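Local coordinates for protein SusD homolog (Bacteroides ovatus, PDB 4F53) that probably binds glycans, perhaps mucin O-glycans, at the bacterial outer membrane as a TPR-like lipoprotein of the SusD/RagB family, at residues Q43-M54 with W84-K95. Sequence-based numbering, arbitrary orientation.
Sequences QENFSQYVDCLM and WKKIPFNDFYSK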
# COMPACT_ATOMS: atom_id res chain seq x y z
N GLN A 43 -14.24 5.67 -4.17
CA GLN A 43 -15.53 5.28 -3.58
C GLN A 43 -15.29 4.94 -2.11
O GLN A 43 -14.55 4.00 -1.80
CB GLN A 43 -16.15 4.11 -4.37
CG GLN A 43 -17.65 3.90 -4.11
CD GLN A 43 -18.18 2.62 -4.74
OE1 GLN A 43 -17.49 1.94 -5.49
NE2 GLN A 43 -19.42 2.25 -4.45
N GLU A 44 -15.86 5.78 -1.22
CA GLU A 44 -15.70 5.72 0.24
C GLU A 44 -16.07 4.37 0.85
O GLU A 44 -15.37 3.95 1.75
CB GLU A 44 -16.43 6.87 0.95
CG GLU A 44 -17.93 6.89 0.75
CD GLU A 44 -18.68 8.01 1.45
OE1 GLU A 44 -18.23 9.17 1.39
OE2 GLU A 44 -19.76 7.72 2.02
N ASN A 45 -17.13 3.70 0.35
CA ASN A 45 -17.56 2.42 0.90
C ASN A 45 -16.76 1.24 0.31
O ASN A 45 -17.03 0.09 0.64
CB ASN A 45 -19.08 2.20 0.71
CG ASN A 45 -19.60 2.39 -0.70
OD1 ASN A 45 -19.47 3.47 -1.30
ND2 ASN A 45 -20.30 1.39 -1.21
N PHE A 46 -15.77 1.52 -0.55
CA PHE A 46 -14.92 0.47 -1.10
C PHE A 46 -13.54 0.69 -0.52
O PHE A 46 -12.96 -0.22 0.07
CB PHE A 46 -14.92 0.45 -2.64
CG PHE A 46 -14.02 -0.61 -3.26
CD1 PHE A 46 -14.02 -1.92 -2.78
CD2 PHE A 46 -13.25 -0.32 -4.38
CE1 PHE A 46 -13.21 -2.89 -3.36
CE2 PHE A 46 -12.46 -1.30 -4.97
CZ PHE A 46 -12.44 -2.58 -4.45
N SER A 47 -13.07 1.95 -0.61
CA SER A 47 -11.80 2.46 -0.06
C SER A 47 -11.69 2.12 1.43
O SER A 47 -10.61 1.72 1.87
CB SER A 47 -11.73 3.98 -0.25
OG SER A 47 -10.49 4.47 0.23
N GLN A 48 -12.78 2.31 2.19
CA GLN A 48 -12.80 2.06 3.64
C GLN A 48 -12.35 0.65 3.96
O GLN A 48 -11.59 0.46 4.89
CB GLN A 48 -14.18 2.32 4.25
CG GLN A 48 -14.06 2.42 5.76
CD GLN A 48 -15.30 2.78 6.49
OE1 GLN A 48 -16.43 2.58 6.03
NE2 GLN A 48 -15.10 3.30 7.67
N TYR A 49 -12.79 -0.34 3.17
CA TYR A 49 -12.38 -1.70 3.41
C TYR A 49 -10.96 -1.97 2.95
O TYR A 49 -10.13 -2.38 3.75
CB TYR A 49 -13.33 -2.70 2.73
CG TYR A 49 -14.73 -2.61 3.28
CD1 TYR A 49 -15.10 -3.30 4.43
CD2 TYR A 49 -15.69 -1.80 2.66
CE1 TYR A 49 -16.39 -3.18 4.96
CE2 TYR A 49 -16.98 -1.68 3.18
CZ TYR A 49 -17.33 -2.39 4.32
OH TYR A 49 -18.59 -2.27 4.85
N VAL A 50 -10.68 -1.74 1.67
CA VAL A 50 -9.41 -2.16 1.07
C VAL A 50 -8.24 -1.30 1.48
O VAL A 50 -7.17 -1.86 1.69
CB VAL A 50 -9.48 -2.34 -0.48
CG1 VAL A 50 -10.52 -3.41 -0.84
CG2 VAL A 50 -9.78 -1.03 -1.21
N ASP A 51 -8.41 0.02 1.61
CA ASP A 51 -7.29 0.90 1.90
C ASP A 51 -7.20 1.34 3.35
O ASP A 51 -6.12 1.65 3.83
CB ASP A 51 -7.36 2.14 0.99
CG ASP A 51 -6.92 1.83 -0.44
OD1 ASP A 51 -5.87 1.13 -0.62
OD2 ASP A 51 -7.61 2.30 -1.37
N CYS A 52 -8.31 1.40 4.03
CA CYS A 52 -8.27 1.88 5.38
C CYS A 52 -8.31 0.72 6.38
O CYS A 52 -7.34 0.50 7.09
CB CYS A 52 -9.40 2.88 5.63
SG CYS A 52 -9.38 3.61 7.28
N LEU A 53 -9.41 -0.03 6.42
CA LEU A 53 -9.60 -1.10 7.39
C LEU A 53 -8.63 -2.26 7.17
O LEU A 53 -8.15 -2.84 8.14
CB LEU A 53 -11.07 -1.61 7.36
CG LEU A 53 -12.14 -0.67 7.93
CD1 LEU A 53 -13.51 -1.02 7.35
CD2 LEU A 53 -12.18 -0.76 9.45
N MSE A 54 -8.35 -2.61 5.91
CA MSE A 54 -7.46 -3.72 5.66
C MSE A 54 -5.99 -3.27 5.58
O MSE A 54 -5.25 -3.52 6.53
CB MSE A 54 -7.86 -4.51 4.40
CG MSE A 54 -6.99 -5.78 4.20
SE MSE A 54 -7.32 -6.66 2.52
CE MSE A 54 -6.37 -5.40 1.31
N TRP A 84 -16.91 -8.77 5.04
CA TRP A 84 -15.66 -8.01 4.93
C TRP A 84 -14.60 -8.80 4.15
O TRP A 84 -13.75 -8.20 3.49
CB TRP A 84 -15.09 -7.67 6.32
CG TRP A 84 -15.78 -6.53 7.04
CD1 TRP A 84 -17.11 -6.22 7.03
CD2 TRP A 84 -15.16 -5.60 7.94
NE1 TRP A 84 -17.35 -5.15 7.85
CE2 TRP A 84 -16.18 -4.76 8.44
CE3 TRP A 84 -13.84 -5.43 8.42
CZ2 TRP A 84 -15.92 -3.74 9.36
CZ3 TRP A 84 -13.59 -4.42 9.32
CH2 TRP A 84 -14.62 -3.60 9.80
N LYS A 85 -14.63 -10.13 4.25
CA LYS A 85 -13.67 -10.99 3.57
C LYS A 85 -13.97 -11.08 2.05
O LYS A 85 -13.07 -11.41 1.28
CB LYS A 85 -13.65 -12.38 4.21
CG LYS A 85 -12.97 -12.35 5.56
CD LYS A 85 -12.64 -13.71 6.10
CE LYS A 85 -13.73 -14.28 6.95
NZ LYS A 85 -13.34 -15.60 7.48
N LYS A 86 -15.19 -10.73 1.63
CA LYS A 86 -15.58 -10.77 0.22
C LYS A 86 -15.10 -9.53 -0.57
O LYS A 86 -14.67 -9.65 -1.72
CB LYS A 86 -17.11 -10.92 0.14
CG LYS A 86 -17.65 -11.30 -1.22
CD LYS A 86 -19.12 -11.67 -1.13
CE LYS A 86 -19.74 -12.04 -2.47
NZ LYS A 86 -20.04 -10.84 -3.31
N ILE A 87 -15.17 -8.35 0.05
CA ILE A 87 -14.90 -7.06 -0.57
C ILE A 87 -13.49 -6.94 -1.20
O ILE A 87 -13.47 -6.53 -2.37
CB ILE A 87 -15.23 -5.89 0.41
CG1 ILE A 87 -16.73 -5.96 0.78
CG2 ILE A 87 -14.89 -4.49 -0.20
CD1 ILE A 87 -17.11 -5.25 2.04
N PRO A 88 -12.31 -7.30 -0.56
CA PRO A 88 -11.02 -7.09 -1.25
C PRO A 88 -10.73 -8.05 -2.40
O PRO A 88 -9.66 -7.93 -3.03
CB PRO A 88 -9.99 -7.29 -0.13
CG PRO A 88 -10.76 -7.22 1.15
CD PRO A 88 -12.09 -7.79 0.81
N PHE A 89 -11.65 -9.00 -2.68
CA PHE A 89 -11.48 -9.94 -3.78
C PHE A 89 -12.51 -9.65 -4.86
O PHE A 89 -12.16 -9.04 -5.87
CB PHE A 89 -11.58 -11.40 -3.27
CG PHE A 89 -11.09 -12.47 -4.23
CD1 PHE A 89 -9.83 -12.37 -4.84
CD2 PHE A 89 -11.86 -13.59 -4.50
CE1 PHE A 89 -9.38 -13.37 -5.72
CE2 PHE A 89 -11.39 -14.59 -5.36
CZ PHE A 89 -10.16 -14.47 -5.96
N ASN A 90 -13.77 -10.00 -4.61
CA ASN A 90 -14.92 -9.89 -5.51
C ASN A 90 -15.18 -8.49 -6.02
O ASN A 90 -15.48 -8.35 -7.20
CB ASN A 90 -16.21 -10.42 -4.85
CG ASN A 90 -16.23 -11.92 -4.68
OD1 ASN A 90 -15.52 -12.48 -3.84
ND2 ASN A 90 -17.04 -12.60 -5.47
N ASP A 91 -15.10 -7.45 -5.16
CA ASP A 91 -15.41 -6.09 -5.57
C ASP A 91 -14.41 -5.53 -6.56
O ASP A 91 -14.82 -4.76 -7.42
CB ASP A 91 -15.60 -5.16 -4.37
CG ASP A 91 -16.90 -5.36 -3.60
OD1 ASP A 91 -17.45 -6.49 -3.63
OD2 ASP A 91 -17.36 -4.39 -2.97
N PHE A 92 -13.14 -5.95 -6.54
CA PHE A 92 -12.19 -5.50 -7.57
C PHE A 92 -12.57 -6.06 -8.95
O PHE A 92 -12.52 -5.31 -9.92
CB PHE A 92 -10.75 -5.86 -7.24
CG PHE A 92 -10.07 -4.87 -6.34
CD1 PHE A 92 -9.75 -3.59 -6.79
CD2 PHE A 92 -9.73 -5.21 -5.04
CE1 PHE A 92 -9.12 -2.67 -5.96
CE2 PHE A 92 -9.08 -4.30 -4.21
CZ PHE A 92 -8.79 -3.04 -4.67
N TYR A 93 -13.00 -7.33 -9.01
CA TYR A 93 -13.41 -7.98 -10.27
C TYR A 93 -14.70 -7.37 -10.82
O TYR A 93 -14.75 -7.08 -12.01
CB TYR A 93 -13.54 -9.51 -10.10
CG TYR A 93 -12.19 -10.20 -10.05
CD1 TYR A 93 -11.43 -10.20 -8.88
CD2 TYR A 93 -11.65 -10.82 -11.18
CE1 TYR A 93 -10.18 -10.81 -8.83
CE2 TYR A 93 -10.41 -11.43 -11.14
CZ TYR A 93 -9.68 -11.44 -9.96
OH TYR A 93 -8.45 -12.02 -9.93
N SER A 94 -15.73 -7.13 -9.96
CA SER A 94 -17.03 -6.53 -10.32
C SER A 94 -16.89 -5.11 -10.83
O SER A 94 -17.63 -4.68 -11.73
CB SER A 94 -17.96 -6.49 -9.10
OG SER A 94 -18.11 -7.77 -8.50
N LYS A 95 -15.98 -4.36 -10.21
CA LYS A 95 -15.80 -2.95 -10.55
C LYS A 95 -14.85 -2.75 -11.72
O LYS A 95 -15.02 -1.77 -12.45
CB LYS A 95 -15.31 -2.16 -9.33
CG LYS A 95 -16.35 -2.07 -8.23
CD LYS A 95 -15.74 -1.44 -6.99
CE LYS A 95 -16.62 -1.59 -5.79
NZ LYS A 95 -17.76 -0.65 -5.84
O HOH W 1 -17.69 -1.90 -1.86
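Phe46 is a knob in the hole formed by Ile87, Asp91, Phe92 and Lys95 of segment 84-95. With CG anti to the backbone N, its ring reaches across far enough for CZ to stand over the centre of the Phe92 ring; the planes meet at 67°, an edge-to-face pair. Lys95 lays its aliphatic chain over one Phe46 face, CE lying 3.9 Å from the ring centroid as a CH-pi contact, and Asp91 CB packs 3.4 Å from Phe46 CE1. With an alanine here, the Phe92 face would probably lose its edge partner and the Lys95 methylenes the surface they lie on. The lysine chain turns about its CD-CE bond (chi4 -76°), which brings NZ 2.6 Å from Gln43 OE1 as donor, somewhat tilted from the carbonyl plane; Gln43 has two conformers, so this bond may not persist. A water between the segments donates to Asn45 O, a long bond, and to Asp91 OD2.

One turn further along helix 44-54, the Tyr49 ring receives Ile87 CD1 over its centre, 3.5 Å from the centroid. The same tyrosine turns its CE1 edge to the five-membered ring of Trp84, and Leu53 CD1 rests over the six-membered ring. Near the closest backbone approach, Val50 CG1 lies 3.7 Å from Pro88 CA, and the selenium of Met54 meets Pro88 CG.

This is helix-helix packing within the mainly helical SusD-like fold, the second helix being kinked around Pro88. Segments 44-54 and 84-95 cross at -118°, their axes 9.2 Å apart at closest approach. Helix 110-131 packs against Val50, Pro88 and Phe92, its Arg126 also forming a salt bridge with Asp51, while helix 250-257 touches Ser47, Gln48 and Cys52, and strand 62-64 meets Cys52 and Leu53.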